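Side-chain contact in putative uncharacterized protein (Leishmania major, PDB 3M3I), which is of unknown function but adopts a cupin-type beta fold and belongs to the DUF985 family of the cupin superfamily: residues 49-54 against 184-189. Residues are numbered along the deposited sequence; the frame is centred on the assembly and turned at random.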
loop_
_atom_site.group_PDB
_atom_site.type_symbol
_atom_site.label_atom_id
_atom_site.label_comp_id
_atom_site.label_asym_id
_atom_site.label_seq_id
_atom_site.Cartn_x
_atom_site.Cartn_y
_atom_site.Cartn_z
ATOM N N VAL A 49 2.335 3.669 18.461
ATOM C CA VAL A 49 2.774 5.055 18.373
ATOM C C VAL A 49 1.642 5.950 18.862
ATOM O O VAL A 49 0.517 5.482 19.043
ATOM C CB VAL A 49 3.180 5.443 16.902
ATOM C CG1 VAL A 49 4.218 4.513 16.392
ATOM C CG2 VAL A 49 1.977 5.410 15.948
ATOM N N ASP A 50 1.953 7.226 19.072
ATOM C CA ASP A 50 0.955 8.250 19.352
ATOM C C ASP A 50 0.448 8.851 18.038
ATOM O O ASP A 50 1.240 9.276 17.174
ATOM C CB ASP A 50 1.552 9.362 20.228
ATOM C CG ASP A 50 1.724 8.947 21.701
ATOM O OD1 ASP A 50 0.869 8.212 22.260
ATOM O OD2 ASP A 50 2.704 9.395 22.321
ATOM N N ASN A 51 -0.869 8.883 17.875
ATOM C CA ASN A 51 -1.462 9.447 16.669
ATOM C C ASN A 51 -1.566 10.997 16.709
ATOM O O ASN A 51 -1.059 11.646 17.617
ATOM C CB ASN A 51 -2.831 8.793 16.415
ATOM C CG ASN A 51 -3.847 9.213 17.424
ATOM O OD1 ASN A 51 -3.517 9.956 18.355
ATOM N ND2 ASN A 51 -5.092 8.765 17.261
ATOM N N GLU A 52 -2.232 11.587 15.723
ATOM C CA GLU A 52 -2.370 13.044 15.652
ATOM C C GLU A 52 -3.089 13.658 16.858
ATOM O O GLU A 52 -2.955 14.847 17.093
ATOM C CB GLU A 52 -3.110 13.461 14.369
ATOM C CG GLU A 52 -2.330 13.226 13.062
ATOM C CD GLU A 52 -2.419 11.800 12.522
ATOM O OE1 GLU A 52 -2.855 10.878 13.264
ATOM O OE2 GLU A 52 -2.036 11.603 11.349
ATOM N N GLU A 53 -3.858 12.857 17.602
ATOM C CA GLU A 53 -4.673 13.356 18.729
ATOM C C GLU A 53 -4.182 12.888 20.100
ATOM O O GLU A 53 -4.868 13.080 21.090
ATOM C CB GLU A 53 -6.142 12.939 18.550
ATOM C CG GLU A 53 -6.900 13.686 17.451
ATOM C CD GLU A 53 -8.211 12.977 17.027
ATOM O OE1 GLU A 53 -8.315 11.722 17.175
ATOM O OE2 GLU A 53 -9.132 13.685 16.540
ATOM N N GLY A 54 -3.006 12.274 20.158
ATOM C CA GLY A 54 -2.419 11.868 21.430
ATOM C C GLY A 54 -2.559 10.391 21.782
ATOM O O GLY A 54 -1.861 9.901 22.672
ATOM N N TYR A 184 -11.632 2.011 15.373
ATOM C CA TYR A 184 -13.016 2.473 15.210
ATOM C C TYR A 184 -13.349 3.643 16.143
ATOM O O TYR A 184 -14.309 4.371 15.897
ATOM C CB TYR A 184 -14.014 1.325 15.382
ATOM C CG TYR A 184 -14.212 0.486 14.135
ATOM C CD1 TYR A 184 -14.935 0.965 13.060
ATOM C CD2 TYR A 184 -13.672 -0.797 14.037
ATOM C CE1 TYR A 184 -15.123 0.183 11.910
ATOM C CE2 TYR A 184 -13.842 -1.584 12.889
ATOM C CZ TYR A 184 -14.569 -1.090 11.840
ATOM O OH TYR A 184 -14.741 -1.861 10.709
ATOM N N ARG A 185 -12.539 3.868 17.185
ATOM C CA ARG A 185 -12.740 5.047 18.004
ATOM C C ARG A 185 -12.523 6.321 17.189
ATOM O O ARG A 185 -13.094 7.350 17.530
ATOM C CB ARG A 185 -11.884 5.015 19.262
ATOM C CG ARG A 185 -12.409 4.053 20.326
ATOM C CD ARG A 185 -11.487 3.905 21.511
ATOM N NE ARG A 185 -10.203 3.317 21.143
ATOM C CZ ARG A 185 -9.241 2.952 22.000
ATOM N NH1 ARG A 185 -9.403 3.067 23.315
ATOM N NH2 ARG A 185 -8.110 2.434 21.530
ATOM N N ASP A 186 -11.737 6.233 16.105
ATOM C CA ASP A 186 -11.482 7.344 15.177
ATOM C C ASP A 186 -12.313 7.283 13.879
ATOM O O ASP A 186 -11.989 7.957 12.888
ATOM C CB ASP A 186 -10.006 7.331 14.772
ATOM C CG ASP A 186 -9.081 7.191 15.946
ATOM O OD1 ASP A 186 -9.322 7.865 16.944
ATOM O OD2 ASP A 186 -8.099 6.425 15.874
ATOM N N PHE A 187 -13.363 6.469 13.865
ATOM C CA PHE A 187 -14.172 6.261 12.670
ATOM C C PHE A 187 -15.470 6.988 12.874
ATOM O O PHE A 187 -16.247 6.661 13.801
ATOM C CB PHE A 187 -14.385 4.775 12.482
ATOM C CG PHE A 187 -15.235 4.410 11.298
ATOM C CD1 PHE A 187 -14.726 4.494 10.006
ATOM C CD2 PHE A 187 -16.530 3.921 11.478
ATOM C CE1 PHE A 187 -15.496 4.130 8.927
ATOM C CE2 PHE A 187 -17.302 3.559 10.399
ATOM C CZ PHE A 187 -16.789 3.657 9.119
ATOM N N GLU A 188 -15.679 8.015 12.056
ATOM C CA GLU A 188 -16.893 8.818 12.095
ATOM C C GLU A 188 -17.630 8.633 10.782
ATOM O O GLU A 188 -17.044 8.784 9.734
ATOM C CB GLU A 188 -16.579 10.303 12.340
ATOM C CG GLU A 188 -17.816 11.221 12.297
ATOM C CD GLU A 188 -17.648 12.525 13.072
ATOM O OE1 GLU A 188 -16.495 12.905 13.378
ATOM O OE2 GLU A 188 -18.683 13.187 13.370
ATOM N N ILE A 189 -18.909 8.283 10.848
ATOM C CA ILE A 189 -19.718 8.110 9.644
ATOM C C ILE A 189 -20.743 9.238 9.625
ATOM O O ILE A 189 -21.162 9.715 10.668
ATOM C CB ILE A 189 -20.372 6.709 9.592
ATOM C CG1 ILE A 189 -20.969 6.421 8.217
ATOM C CG2 ILE A 189 -21.481 6.568 10.646
ATOM C CD1 ILE A 189 -19.932 6.210 7.130
HETATM O O HOH W 1 -7.468 9.388 17.920
#
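Asn51 and Glu53 meet Asp186 through one bridging water, which joins an Asx turn at the hairpin between strands 48-50 and 56-67 of this cupin fold to the residues just ahead of strand 188-189. No direct hydrogen bond spans the gap: Asn51 ND2 stays 4.1 Å from Asp186 OD2. These two side chains approach from opposing directions, their amide and carboxylate planes 48° apart. Glu53 instead runs antiparallel past Asp186, its chain extended beyond CG, and the carboxylates are turned 64° against each other. Their like-charged oxygens, Glu53 OE1 and Asp186 OD1, lie 4.0 Å apart, and the water between them probably eases the repulsion by donating to both. Arg57 forms a salt bridge with Asp186 OD2, which should offset part of the negative charge. On the hairpin side, chi1 of 70° tucks Asn51 CG over its own backbone, which lets OD1 turn back toward the type I turn Asn51-Gly54. There Asn51 OD1 accepts from Glu53 N at 3.0 Å, the donor lying well above the carbonyl plane, and also from Asn55 N. With OD1 so engaged, ND2 faces the water, which accepts from Asn51 ND2 at 2.5 Å, short for such a bond, and donates to Asp186 OD1 at 2.6 Å.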